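Local coordinates for protein orotidine 5'-phosphate decarboxylase (Pyrococcus horikoshii, PDB 2CZD) that probably catalyses the decarboxylation of orotidine 5'-monophosphate to uridine 5'-monophosphate, the last step of de novo UMP biosynthesis, as a homodimeric TIM barrel, at residues Ile43-Lys47 with Val74-Asp80; Met1-Ala5 with Asp180-Gly185; Thr86-Arg90 with Phe124-Glu130; Asp80-Thr86 with Glu101-Val106; Thr121-Ile125 with Tyr148-Leu153. Numbering follows the deposited sequence.

Contact 1 (Ile43-Lys47 with Val74-Asp80)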
# COMPACT_ATOMS: atom_id res chain seq x y z
N ILE B 43 -17.15 2.08 2.19
CA ILE B 43 -16.91 1.99 3.62
C ILE B 43 -18.04 2.68 4.40
O ILE B 43 -18.52 2.15 5.40
CB ILE B 43 -15.56 2.63 4.00
CG1 ILE B 43 -14.42 1.76 3.46
CG2 ILE B 43 -15.42 2.73 5.51
CD1 ILE B 43 -13.05 2.43 3.56
N ARG B 44 -18.47 3.85 3.94
CA ARG B 44 -19.54 4.55 4.64
C ARG B 44 -20.85 3.81 4.46
O ARG B 44 -21.66 3.73 5.39
CB ARG B 44 -19.69 6.00 4.15
CG ARG B 44 -20.83 6.78 4.85
CD ARG B 44 -20.62 6.97 6.37
NE ARG B 44 -19.51 7.88 6.69
CZ ARG B 44 -18.96 8.00 7.90
NH1 ARG B 44 -19.41 7.26 8.91
NH2 ARG B 44 -17.95 8.84 8.10
N ARG B 45 -21.06 3.26 3.27
CA ARG B 45 -22.30 2.52 3.01
C ARG B 45 -22.36 1.35 3.99
O ARG B 45 -23.40 1.10 4.62
CB ARG B 45 -22.34 1.99 1.58
CG ARG B 45 -22.33 3.06 0.51
CD ARG B 45 -22.15 2.43 -0.87
NE ARG B 45 -23.17 1.41 -1.11
CZ ARG B 45 -23.22 0.64 -2.19
NH1 ARG B 45 -22.31 0.75 -3.15
NH2 ARG B 45 -24.20 -0.25 -2.31
N LEU B 46 -21.25 0.62 4.11
CA LEU B 46 -21.19 -0.52 5.02
C LEU B 46 -21.41 -0.06 6.46
O LEU B 46 -22.17 -0.70 7.20
CB LEU B 46 -19.83 -1.23 4.90
CG LEU B 46 -19.59 -2.13 3.67
CD1 LEU B 46 -18.09 -2.45 3.54
CD2 LEU B 46 -20.41 -3.42 3.80
N LYS B 47 -20.80 1.04 6.86
CA LYS B 47 -20.97 1.52 8.23
C LYS B 47 -22.43 1.89 8.50
O LYS B 47 -22.98 1.54 9.54
CB LYS B 47 -20.07 2.74 8.50
CG LYS B 47 -20.21 3.33 9.90
CD LYS B 47 -20.01 2.26 10.99
CE LYS B 47 -18.59 1.68 11.01
NZ LYS B 47 -17.59 2.68 11.48
N VAL B 74 -9.80 7.57 4.48
CA VAL B 74 -10.38 6.28 4.86
C VAL B 74 -11.05 6.29 6.24
O VAL B 74 -12.15 5.76 6.38
CB VAL B 74 -9.28 5.20 4.73
CG1 VAL B 74 -9.79 3.85 5.19
CG2 VAL B 74 -8.86 5.10 3.27
N PHE B 75 -10.41 6.88 7.25
CA PHE B 75 -11.07 6.97 8.57
C PHE B 75 -12.27 7.89 8.36
O PHE B 75 -13.34 7.69 8.95
CB PHE B 75 -10.15 7.58 9.62
CG PHE B 75 -9.11 6.63 10.16
CD1 PHE B 75 -9.47 5.40 10.73
CD2 PHE B 75 -7.77 6.98 10.16
CE1 PHE B 75 -8.50 4.55 11.30
CE2 PHE B 75 -6.80 6.15 10.72
CZ PHE B 75 -7.17 4.93 11.29
N GLY B 76 -12.09 8.89 7.50
CA GLY B 76 -13.15 9.84 7.19
C GLY B 76 -14.40 9.20 6.60
O GLY B 76 -15.53 9.63 6.86
N ALA B 77 -14.20 8.14 5.82
CA ALA B 77 -15.29 7.42 5.19
C ALA B 77 -15.97 6.45 6.14
O ALA B 77 -17.02 5.89 5.81
CB ALA B 77 -14.78 6.68 3.95
N GLY B 78 -15.38 6.23 7.32
CA GLY B 78 -16.00 5.34 8.27
C GLY B 78 -15.17 4.20 8.81
O GLY B 78 -15.65 3.44 9.66
N ALA B 79 -13.93 4.04 8.34
CA ALA B 79 -13.10 2.97 8.88
C ALA B 79 -12.81 3.21 10.34
O ALA B 79 -12.63 4.36 10.77
CB ALA B 79 -11.75 2.88 8.12
N ASP B 80 -12.77 2.13 11.11
CA ASP B 80 -12.45 2.20 12.52
C ASP B 80 -10.99 1.85 12.77
O ASP B 80 -10.41 2.27 13.77
CB ASP B 80 -13.35 1.25 13.32
CG ASP B 80 -14.79 1.69 13.27
OD1 ASP B 80 -15.13 2.69 13.95
OD2 ASP B 80 -15.55 1.03 12.55
O HOH W 1 -17.73 2.48 14.85
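Ile43 lies over the bend where helix 64-76 gives out, its CG2 3.5 Å from Ala79 N and 3.6 Å from Gly78 C, while its CD1 reaches Val74 CG1 at 3.9 Å. The bend is a Schellman motif: Gly78 takes a positive phi, and Gly78 N bonds back to Phe75 O (3.0 Å) and Ala79 N to Val74 O (3.2 Å). Glycine suits the spot twice over, because a CB here would jam against the carbonyl of Ala77 and press on Ile43 CG2. In the TIM barrel this packs helix 41-50 against the end of the neighbouring helix 64-76, just before the chain turns inward to strand 81-85. Arg44 reaches over the turn, with a weak hydrogen bond from NH2 to Gly76 O (2.8 Å). Lys47 folds back through three p rotamers, so that NZ sits 2.8 Å from both Gly78 O and Asp80 OD2, a hydrogen bond and a salt bridge from one ammonium group; Asp80 OD2 also accepts from Ile54 N of strand 53-60.

Contact 2 (Met1-Ala5 with Asp180-Gly185)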
# COMPACT_ATOMS: atom_id res chain seq x y z
N MET B 1 -14.03 -14.06 18.49
CA MET B 1 -14.60 -12.97 17.65
C MET B 1 -14.10 -13.11 16.22
O MET B 1 -12.92 -13.33 15.97
CB MET B 1 -14.24 -11.59 18.21
CG MET B 1 -14.88 -11.30 19.57
SD MET B 1 -14.44 -9.69 20.22
CE MET B 1 -12.76 -10.00 20.83
N ILE B 2 -15.03 -12.99 15.30
CA ILE B 2 -14.72 -13.15 13.89
C ILE B 2 -14.62 -11.85 13.12
O ILE B 2 -15.46 -10.98 13.28
CB ILE B 2 -15.82 -14.03 13.21
CG1 ILE B 2 -15.85 -15.39 13.88
CG2 ILE B 2 -15.60 -14.13 11.70
CD1 ILE B 2 -17.05 -16.24 13.44
N VAL B 3 -13.57 -11.73 12.31
CA VAL B 3 -13.40 -10.58 11.42
C VAL B 3 -13.68 -11.14 10.04
O VAL B 3 -13.00 -12.04 9.58
CB VAL B 3 -11.96 -10.03 11.44
CG1 VAL B 3 -11.80 -8.98 10.33
CG2 VAL B 3 -11.69 -9.39 12.83
N LEU B 4 -14.72 -10.62 9.38
CA LEU B 4 -15.07 -11.10 8.05
C LEU B 4 -14.29 -10.33 6.98
O LEU B 4 -14.45 -9.12 6.87
CB LEU B 4 -16.58 -10.91 7.80
CG LEU B 4 -17.02 -11.26 6.37
CD1 LEU B 4 -16.82 -12.74 6.12
CD2 LEU B 4 -18.50 -10.89 6.20
N ALA B 5 -13.45 -11.05 6.24
CA ALA B 5 -12.70 -10.46 5.12
C ALA B 5 -13.73 -10.45 3.99
O ALA B 5 -13.95 -11.47 3.30
CB ALA B 5 -11.50 -11.33 4.76
N ASP B 180 -7.12 -13.01 19.47
CA ASP B 180 -8.31 -12.33 19.96
C ASP B 180 -9.43 -12.37 18.92
O ASP B 180 -10.61 -12.36 19.26
CB ASP B 180 -8.01 -10.88 20.30
CG ASP B 180 -7.04 -10.77 21.44
OD1 ASP B 180 -5.84 -10.55 21.19
OD2 ASP B 180 -7.49 -10.92 22.61
N TYR B 181 -9.04 -12.37 17.64
CA TYR B 181 -9.94 -12.42 16.51
C TYR B 181 -9.42 -13.41 15.48
O TYR B 181 -8.20 -13.56 15.31
CB TYR B 181 -10.03 -11.06 15.79
CG TYR B 181 -10.52 -9.93 16.66
CD1 TYR B 181 -11.88 -9.62 16.73
CD2 TYR B 181 -9.62 -9.19 17.43
CE1 TYR B 181 -12.34 -8.59 17.55
CE2 TYR B 181 -10.06 -8.17 18.25
CZ TYR B 181 -11.41 -7.87 18.31
OH TYR B 181 -11.85 -6.86 19.13
N ILE B 182 -10.36 -14.05 14.79
CA ILE B 182 -10.05 -14.98 13.73
C ILE B 182 -10.55 -14.26 12.47
O ILE B 182 -11.69 -13.79 12.45
CB ILE B 182 -10.84 -16.29 13.88
CG1 ILE B 182 -10.48 -16.97 15.21
CG2 ILE B 182 -10.54 -17.21 12.72
CD1 ILE B 182 -9.02 -17.30 15.32
N ILE B 183 -9.69 -14.13 11.45
CA ILE B 183 -10.09 -13.49 10.20
C ILE B 183 -10.52 -14.61 9.25
O ILE B 183 -9.75 -15.53 8.97
CB ILE B 183 -8.92 -12.72 9.57
CG1 ILE B 183 -8.55 -11.55 10.49
CG2 ILE B 183 -9.26 -12.25 8.16
CD1 ILE B 183 -7.26 -10.86 10.08
N VAL B 184 -11.78 -14.53 8.84
CA VAL B 184 -12.39 -15.52 7.95
C VAL B 184 -12.88 -14.88 6.66
O VAL B 184 -13.46 -13.81 6.70
CB VAL B 184 -13.59 -16.16 8.66
CG1 VAL B 184 -14.20 -17.28 7.78
CG2 VAL B 184 -13.15 -16.74 9.99
N GLY B 185 -12.66 -15.54 5.52
CA GLY B 185 -13.11 -15.00 4.25
C GLY B 185 -14.13 -15.87 3.53
O GLY B 185 -15.30 -15.95 3.93
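Val3 fills the hollow between Tyr181 and Ile183, with CG2 3.8 Å from Tyr181 CB and CB 3.9 Å from Ile183 CG1; small Ala5 follows on the same face, its CB 4.2 Å from Ile183 CG2. On the other face, Ile2 CG2 butts against Val184 CG2 at 4.0 Å. The Met1 side chain leans over the start of the seam, where its CE lies over one face of the Tyr181 ring in a CH-pi contact, 4.0 Å from the centroid, and SD adds an oblique Met-aromatic approach. Beneath this packing, strands 2-5 and 181-184 run side by side in the same direction, 4.6 Å apart at closest approach and 22° off parallel, and their pairing closes the eight-stranded TIM barrel by joining its first strand to its last. Backbone hydrogen bonds zip the seam: Ile182 N to Met1 O and Val184 N to Val3 O (2.9 Å each), Val3 N to Ile182 O and Ala5 N to Val184 O (2.8 Å each). Gly185, a substrate-binding residue, ends the pairing as the N-cap of the next helix. Val3, Tyr181 and Ile183 face into the barrel, touching Leu160 of strand 158-161 and Met27 or Lys29 of strand 27-31, the next strand beyond 2-5; Ile2, Ile182 and Val184 lie outward beneath helix 194-205, against Ile201, Tyr202 and Ile205.

Contact 3 (Thr86-Arg90 with Phe124-Glu130)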
# COMPACT_ATOMS: atom_id res chain seq x y z
N THR B 86 4.98 -1.99 9.33
CA THR B 86 5.96 -1.53 10.31
C THR B 86 7.27 -1.17 9.60
O THR B 86 7.99 -0.28 10.04
CB THR B 86 6.29 -2.65 11.33
OG1 THR B 86 5.07 -3.07 11.95
CG2 THR B 86 7.22 -2.16 12.42
N PHE B 87 7.56 -1.87 8.49
CA PHE B 87 8.82 -1.77 7.73
C PHE B 87 9.25 -0.37 7.31
O PHE B 87 10.44 -0.06 7.30
CB PHE B 87 8.72 -2.66 6.47
CG PHE B 87 9.98 -3.44 6.10
CD1 PHE B 87 11.16 -2.79 5.78
CD2 PHE B 87 9.95 -4.83 6.03
CE1 PHE B 87 12.31 -3.52 5.38
CE2 PHE B 87 11.11 -5.57 5.63
CZ PHE B 87 12.26 -4.90 5.32
N VAL B 88 8.29 0.48 6.97
CA VAL B 88 8.59 1.80 6.46
C VAL B 88 9.01 2.81 7.53
O VAL B 88 9.49 3.88 7.20
CB VAL B 88 7.37 2.29 5.60
CG1 VAL B 88 7.62 3.67 4.99
CG2 VAL B 88 7.17 1.29 4.45
N GLY B 89 8.84 2.46 8.79
CA GLY B 89 9.28 3.37 9.83
C GLY B 89 8.19 3.81 10.79
O GLY B 89 7.01 3.77 10.46
N ARG B 90 8.62 4.22 11.98
CA ARG B 90 7.70 4.68 13.02
C ARG B 90 6.95 5.96 12.64
O ARG B 90 5.80 6.14 13.03
CB ARG B 90 8.49 4.90 14.31
CG ARG B 90 9.07 3.61 14.87
CD ARG B 90 10.14 3.93 15.92
NE ARG B 90 10.64 2.77 16.67
CZ ARG B 90 11.49 1.84 16.22
NH1 ARG B 90 11.98 1.87 14.98
NH2 ARG B 90 11.89 0.88 17.05
N PHE B 124 10.07 -6.15 14.57
CA PHE B 124 8.80 -5.47 14.32
C PHE B 124 7.90 -5.60 15.55
O PHE B 124 7.12 -4.69 15.85
CB PHE B 124 8.10 -6.04 13.08
CG PHE B 124 8.83 -5.77 11.79
CD1 PHE B 124 9.66 -4.66 11.66
CD2 PHE B 124 8.63 -6.60 10.68
CE1 PHE B 124 10.28 -4.37 10.44
CE2 PHE B 124 9.25 -6.32 9.45
CZ PHE B 124 10.07 -5.20 9.34
N ILE B 125 7.97 -6.73 16.25
CA ILE B 125 7.16 -6.86 17.47
C ILE B 125 7.64 -5.82 18.51
O ILE B 125 6.82 -5.22 19.21
CB ILE B 125 7.26 -8.28 18.05
CG1 ILE B 125 6.51 -9.25 17.13
CG2 ILE B 125 6.64 -8.32 19.45
CD1 ILE B 125 6.81 -10.70 17.46
N GLU B 126 8.95 -5.60 18.61
CA GLU B 126 9.46 -4.60 19.54
C GLU B 126 8.91 -3.23 19.15
O GLU B 126 8.56 -2.44 20.02
CB GLU B 126 10.99 -4.56 19.52
CG GLU B 126 11.63 -5.87 19.97
CD GLU B 126 13.13 -5.87 19.83
OE1 GLU B 126 13.65 -5.22 18.89
OE2 GLU B 126 13.80 -6.54 20.65
N VAL B 127 8.85 -2.93 17.85
CA VAL B 127 8.29 -1.63 17.45
C VAL B 127 6.82 -1.56 17.85
O VAL B 127 6.36 -0.55 18.37
CB VAL B 127 8.41 -1.36 15.92
CG1 VAL B 127 7.80 -0.02 15.58
CG2 VAL B 127 9.87 -1.42 15.47
N ALA B 128 6.06 -2.63 17.61
CA ALA B 128 4.65 -2.64 18.01
C ALA B 128 4.54 -2.47 19.54
O ALA B 128 3.65 -1.80 20.03
CB ALA B 128 3.99 -3.96 17.57
N ASN B 129 5.45 -3.06 20.30
CA ASN B 129 5.38 -2.90 21.75
C ASN B 129 5.57 -1.43 22.16
O ASN B 129 4.98 -0.97 23.13
CB ASN B 129 6.42 -3.78 22.43
CG ASN B 129 6.04 -5.24 22.39
OD1 ASN B 129 4.88 -5.58 22.14
ND2 ASN B 129 7.00 -6.11 22.67
N GLU B 130 6.38 -0.70 21.40
CA GLU B 130 6.63 0.71 21.69
C GLU B 130 5.42 1.55 21.33
O GLU B 130 4.97 2.40 22.10
CB GLU B 130 7.82 1.23 20.87
CG GLU B 130 9.21 0.69 21.23
CD GLU B 130 10.31 1.29 20.35
OE1 GLU B 130 11.48 0.86 20.49
OE2 GLU B 130 10.03 2.20 19.52
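Phe124, in the first turn of helix 121-131, opens the contact, and its ring takes Thr86 over one face, with Thr86 CG2 3.6 Å from Phe124 CD1. At the rim of the same ring, Phe124 CZ comes within 3.3 Å of Phe87 CD2; the two rings meet obliquely, centroids 5.3 Å apart and planes at 59°. One turn on, Val127 points at the loop. Its CB lies 3.8 Å from Thr86 CG2, and its CG2 sits over a face of the Arg90 guanidinium, 3.4 Å from NH2. The loop is one of the beta-alpha connections of the TIM barrel, leading from strand 81-85 through a type I turn, Thr86 to Gly89, to the N-cap of helix 90-97. It also belongs to the dimer interface: Phe87 stacks on Phe87 of the second subunit, and Phe116 of that subunit meets Phe124 edge-to-face. Glu130 is last, receiving Arg90 in a salt bridge, NE to OE2 at 3.0 Å, while Arg90 NH1 bridges to Glu115 of the second subunit.

Contact 4 (Asp80-Thr86 with Glu101-Val106)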
# COMPACT_ATOMS: atom_id res chain seq x y z
N ASP B 80 -12.77 2.13 11.11
CA ASP B 80 -12.45 2.20 12.52
C ASP B 80 -10.99 1.85 12.77
O ASP B 80 -10.41 2.27 13.77
CB ASP B 80 -13.35 1.25 13.32
CG ASP B 80 -14.79 1.69 13.27
OD1 ASP B 80 -15.13 2.69 13.95
OD2 ASP B 80 -15.55 1.03 12.55
N TYR B 81 -10.40 1.06 11.87
CA TYR B 81 -8.99 0.66 12.01
C TYR B 81 -8.34 0.61 10.65
O TYR B 81 -8.99 0.27 9.67
CB TYR B 81 -8.82 -0.75 12.62
CG TYR B 81 -9.60 -1.01 13.87
CD1 TYR B 81 -10.93 -1.42 13.80
CD2 TYR B 81 -9.03 -0.80 15.13
CE1 TYR B 81 -11.68 -1.62 14.95
CE2 TYR B 81 -9.79 -1.00 16.30
CZ TYR B 81 -11.11 -1.40 16.19
OH TYR B 81 -11.87 -1.54 17.34
N VAL B 82 -7.05 0.93 10.59
CA VAL B 82 -6.33 0.83 9.33
C VAL B 82 -5.12 -0.05 9.58
O VAL B 82 -4.41 0.14 10.58
CB VAL B 82 -5.83 2.23 8.84
CG1 VAL B 82 -4.85 2.05 7.69
CG2 VAL B 82 -7.01 3.08 8.37
N ILE B 83 -4.91 -1.03 8.70
CA ILE B 83 -3.73 -1.90 8.80
C ILE B 83 -2.55 -1.19 8.12
O ILE B 83 -2.64 -0.76 6.96
CB ILE B 83 -3.99 -3.27 8.14
CG1 ILE B 83 -5.07 -3.98 8.96
CG2 ILE B 83 -2.70 -4.13 8.10
CD1 ILE B 83 -5.51 -5.37 8.41
N VAL B 84 -1.44 -1.09 8.84
CA VAL B 84 -0.25 -0.40 8.35
C VAL B 84 0.98 -1.27 8.53
O VAL B 84 1.07 -2.07 9.46
CB VAL B 84 -0.03 0.92 9.13
CG1 VAL B 84 -1.24 1.82 8.98
CG2 VAL B 84 0.24 0.61 10.60
N HIS B 85 1.93 -1.13 7.61
CA HIS B 85 3.19 -1.88 7.73
C HIS B 85 4.07 -1.20 8.78
O HIS B 85 3.92 -0.01 9.06
CB HIS B 85 3.97 -1.87 6.41
CG HIS B 85 3.70 -3.05 5.54
ND1 HIS B 85 4.13 -4.32 5.86
CD2 HIS B 85 3.07 -3.15 4.34
CE1 HIS B 85 3.76 -5.15 4.89
NE2 HIS B 85 3.12 -4.47 3.96
N THR B 86 4.98 -1.99 9.33
CA THR B 86 5.96 -1.53 10.31
C THR B 86 7.27 -1.17 9.60
O THR B 86 7.99 -0.28 10.04
CB THR B 86 6.29 -2.65 11.33
OG1 THR B 86 5.07 -3.07 11.95
CG2 THR B 86 7.22 -2.16 12.42
N GLU B 101 -7.36 4.33 15.00
CA GLU B 101 -6.70 3.12 15.49
C GLU B 101 -6.07 2.32 14.37
O GLU B 101 -6.56 2.26 13.24
CB GLU B 101 -7.70 2.28 16.29
CG GLU B 101 -8.17 3.02 17.55
CD GLU B 101 -9.04 2.19 18.45
OE1 GLU B 101 -8.49 1.33 19.16
OE2 GLU B 101 -10.29 2.38 18.43
N ILE B 102 -4.96 1.68 14.72
CA ILE B 102 -4.19 0.93 13.75
C ILE B 102 -3.91 -0.49 14.16
O ILE B 102 -3.96 -0.85 15.33
CB ILE B 102 -2.82 1.62 13.48
CG1 ILE B 102 -2.01 1.73 14.77
CG2 ILE B 102 -3.05 3.01 12.85
CD1 ILE B 102 -0.50 2.02 14.55
N ILE B 103 -3.60 -1.30 13.15
CA ILE B 103 -3.22 -2.70 13.34
C ILE B 103 -1.92 -2.79 12.55
O ILE B 103 -1.89 -2.40 11.38
CB ILE B 103 -4.28 -3.66 12.74
CG1 ILE B 103 -5.54 -3.62 13.61
CG2 ILE B 103 -3.69 -5.10 12.63
CD1 ILE B 103 -6.77 -4.21 12.94
N MET B 104 -0.85 -3.30 13.16
CA MET B 104 0.45 -3.35 12.50
C MET B 104 0.85 -4.70 11.94
O MET B 104 0.56 -5.73 12.52
CB MET B 104 1.54 -2.88 13.48
CG MET B 104 1.40 -1.41 13.86
SD MET B 104 2.52 -0.90 15.20
CE MET B 104 4.16 -1.13 14.42
N VAL B 105 1.54 -4.68 10.80
CA VAL B 105 2.01 -5.91 10.17
C VAL B 105 3.40 -6.20 10.71
O VAL B 105 4.34 -5.40 10.53
CB VAL B 105 2.15 -5.76 8.63
CG1 VAL B 105 2.79 -7.03 8.04
CG2 VAL B 105 0.79 -5.48 7.99
N VAL B 106 3.54 -7.36 11.35
CA VAL B 106 4.83 -7.76 11.89
C VAL B 106 5.34 -9.06 11.27
O VAL B 106 6.50 -9.41 11.44
CB VAL B 106 4.77 -7.92 13.43
CG1 VAL B 106 4.28 -6.62 14.05
CG2 VAL B 106 3.89 -9.11 13.84
O HOH W 2 -10.26 4.91 14.81
O HOH W 3 -11.06 -0.16 19.69
O HOH W 4 5.84 -4.42 8.08
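This is a parallel strand pairing inside the barrel wall, between neighbouring strands 81-85 and 101-105, whose axes come within 4.5 Å and diverge by 30°. Its backbone hydrogen bonds run Val82 N to Glu101 O (3.0 Å), Ile103 N to Val82 O (3.1 Å), Val84 N to Ile103 O (2.9 Å) and Val105 N to Val84 O (3.0 Å). Inward, Ile83 fits between Ile103 and Val105, its CG1 3.9 Å from Ile103 CB and its CG2 3.7 Å from Val105 CG2. Outward, Val84 CG2 rests 4.0 Å from Met104 CG. With helix 90-97 the strands make a right-handed beta-alpha-beta crossover, the connection repeated round the TIM barrel; Val82, Val84 and Ile102 pack beneath Val96 of that helix. At the C-terminal ends, where such barrels carry their active sites, the His85 side chain lies about 4 Å from that of the catalytic Lys59, and His85 NE2 is hydrogen-bonded to Ala61 O of the second subunit. Water 4 lies 2.8 Å from His85 ND1 and donates to Val105 O (3.0 Å), which also accepts from Thr86 OG1 at 2.8 Å. At the opposite ends, water 2 links Asp80 O to Glu101 N.

Contact 5 (Thr121-Ile125 with Tyr148-Leu153)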
# COMPACT_ATOMS: atom_id res chain seq x y z
N THR B 121 10.64 -10.06 12.05
CA THR B 121 9.49 -10.07 12.93
C THR B 121 9.80 -9.77 14.39
O THR B 121 9.07 -9.04 15.05
CB THR B 121 8.73 -11.42 12.83
OG1 THR B 121 8.16 -11.54 11.52
CG2 THR B 121 7.63 -11.53 13.87
N ASP B 122 10.87 -10.34 14.93
CA ASP B 122 11.16 -10.04 16.33
C ASP B 122 11.33 -8.53 16.53
O ASP B 122 10.86 -7.95 17.52
CB ASP B 122 12.44 -10.75 16.78
CG ASP B 122 12.24 -12.23 16.97
OD1 ASP B 122 11.08 -12.71 16.91
OD2 ASP B 122 13.26 -12.92 17.21
N ARG B 123 11.99 -7.88 15.58
CA ARG B 123 12.20 -6.45 15.70
C ARG B 123 10.91 -5.67 15.48
O ARG B 123 10.68 -4.65 16.12
CB ARG B 123 13.28 -5.99 14.71
CG ARG B 123 14.63 -6.63 15.01
CD ARG B 123 15.71 -6.05 14.15
NE ARG B 123 15.94 -4.64 14.46
CZ ARG B 123 16.50 -3.78 13.61
NH1 ARG B 123 16.87 -4.20 12.42
NH2 ARG B 123 16.67 -2.52 13.97
N PHE B 124 10.07 -6.15 14.57
CA PHE B 124 8.80 -5.47 14.32
C PHE B 124 7.90 -5.60 15.55
O PHE B 124 7.12 -4.69 15.85
CB PHE B 124 8.10 -6.04 13.08
CG PHE B 124 8.83 -5.77 11.79
CD1 PHE B 124 9.66 -4.66 11.66
CD2 PHE B 124 8.63 -6.60 10.68
CE1 PHE B 124 10.28 -4.37 10.44
CE2 PHE B 124 9.25 -6.32 9.45
CZ PHE B 124 10.07 -5.20 9.34
N ILE B 125 7.97 -6.73 16.25
CA ILE B 125 7.16 -6.86 17.47
C ILE B 125 7.64 -5.82 18.51
O ILE B 125 6.82 -5.22 19.21
CB ILE B 125 7.26 -8.28 18.05
CG1 ILE B 125 6.51 -9.25 17.13
CG2 ILE B 125 6.64 -8.32 19.45
CD1 ILE B 125 6.81 -10.70 17.46
N TYR B 148 3.92 -17.69 19.25
CA TYR B 148 5.25 -17.09 19.13
C TYR B 148 5.12 -15.58 19.27
O TYR B 148 5.89 -14.93 19.99
CB TYR B 148 5.87 -17.41 17.78
CG TYR B 148 7.25 -16.82 17.60
CD1 TYR B 148 8.38 -17.57 17.90
CD2 TYR B 148 7.42 -15.52 17.15
CE1 TYR B 148 9.66 -17.03 17.76
CE2 TYR B 148 8.70 -14.97 17.00
CZ TYR B 148 9.82 -15.74 17.31
OH TYR B 148 11.08 -15.21 17.14
N ILE B 149 4.16 -15.02 18.56
CA ILE B 149 3.96 -13.58 18.61
C ILE B 149 3.41 -13.15 19.97
O ILE B 149 3.88 -12.17 20.56
CB ILE B 149 3.02 -13.13 17.44
CG1 ILE B 149 3.80 -13.31 16.12
CG2 ILE B 149 2.52 -11.70 17.67
CD1 ILE B 149 2.97 -13.10 14.86
N ARG B 150 2.43 -13.89 20.47
CA ARG B 150 1.84 -13.57 21.76
C ARG B 150 2.89 -13.53 22.88
O ARG B 150 2.81 -12.67 23.77
CB ARG B 150 0.74 -14.61 22.08
CG ARG B 150 -0.01 -14.37 23.39
CD ARG B 150 -0.89 -13.10 23.33
NE ARG B 150 -0.17 -11.86 23.61
CZ ARG B 150 -0.64 -10.64 23.32
NH1 ARG B 150 -1.82 -10.50 22.72
NH2 ARG B 150 0.07 -9.57 23.66
N ASP B 151 3.86 -14.44 22.83
CA ASP B 151 4.88 -14.50 23.88
C ASP B 151 5.83 -13.30 23.85
O ASP B 151 6.54 -13.06 24.83
CB ASP B 151 5.72 -15.77 23.75
CG ASP B 151 4.93 -17.04 24.04
OD1 ASP B 151 3.86 -16.96 24.67
OD2 ASP B 151 5.40 -18.13 23.63
N ARG B 152 5.86 -12.57 22.73
CA ARG B 152 6.77 -11.43 22.60
C ARG B 152 6.05 -10.09 22.60
O ARG B 152 6.69 -9.04 22.78
CB ARG B 152 7.57 -11.58 21.31
CG ARG B 152 8.53 -12.75 21.38
CD ARG B 152 9.03 -13.20 20.03
NE ARG B 152 10.04 -14.24 20.23
CZ ARG B 152 9.77 -15.47 20.66
NH1 ARG B 152 10.77 -16.34 20.84
NH2 ARG B 152 8.52 -15.87 20.89
N LEU B 153 4.74 -10.13 22.41
CA LEU B 153 3.91 -8.94 22.31
C LEU B 153 3.35 -8.44 23.63
O LEU B 153 2.82 -9.23 24.43
CB LEU B 153 2.76 -9.21 21.33
CG LEU B 153 1.86 -8.04 20.88
CD1 LEU B 153 2.64 -7.10 19.95
CD2 LEU B 153 0.67 -8.62 20.11
O HOH W 5 12.89 -13.97 19.87
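Thr121, at the start of helix 121-131, turns its CB toward the 148-153 segment, but its hydroxyl is engaged with Val106 O, just after strand 101-105. Asp122 follows and makes the polar part of the contact. Its OD1 accepts a very short hydrogen bond, 2.5 Å, from Tyr148 OH and lies at the edge of that ring, near its plane. Arg152 stands close by: NE is 3.8 Å from Asp122 OD1, a long salt bridge with no N-H aimed at the oxygen, and water 5 fills in, donating to Asp122 OD2 (2.9 Å) and accepting from Arg152 NE (2.9 Å). The same guanidinium is steadied by NH2 to Tyr148 O at 2.9 Å. A turn of helix later Ile125 supplies the apolar part: Ile125 CD1 is 4.2 Å from Ile149 CG1, and on the chain leaving helix 144-150 its CG2 lies 3.4 Å from Arg152 O and 4.2 Å from Leu153 CD1. Ile149 and Leu153 in turn cover Val136 and Ile159, so two adjacent outer helices of the TIM barrel meet here above strands 135-137 and 158-161. The chemistry is thus layered: a buried aliphatic wedge next to the strands, and at the surface a carboxylate held directly by a tyrosine hydroxyl but linked to the arginine by a bridging water and a long charge-charge approach.

Contacts 2 and 4 are two seams of one closed sheet, centres 15 Å apart, and contacts 1, 3 and 5 fasten outer elements around it. Contact 1 hands Asp80 to contact 4, which passes Thr86 to contact 3; helix 121-131 carries both contact 3 and contact 5, whose centres lie 10 Å apart. Contacts 1 and 5 lie on opposite sides of the chain's centre, 30 Å between centres. Contact 4 reaches the active site, its Ile83 and His85 side chains about 4 Å from those of Asp57 and Lys59; contact 2 contributes Gly185, and the Val74 side chain of contact 1 lies about 4 Å from that of Leu58. Contacts 3, 4 and 5 all reach the second subunit.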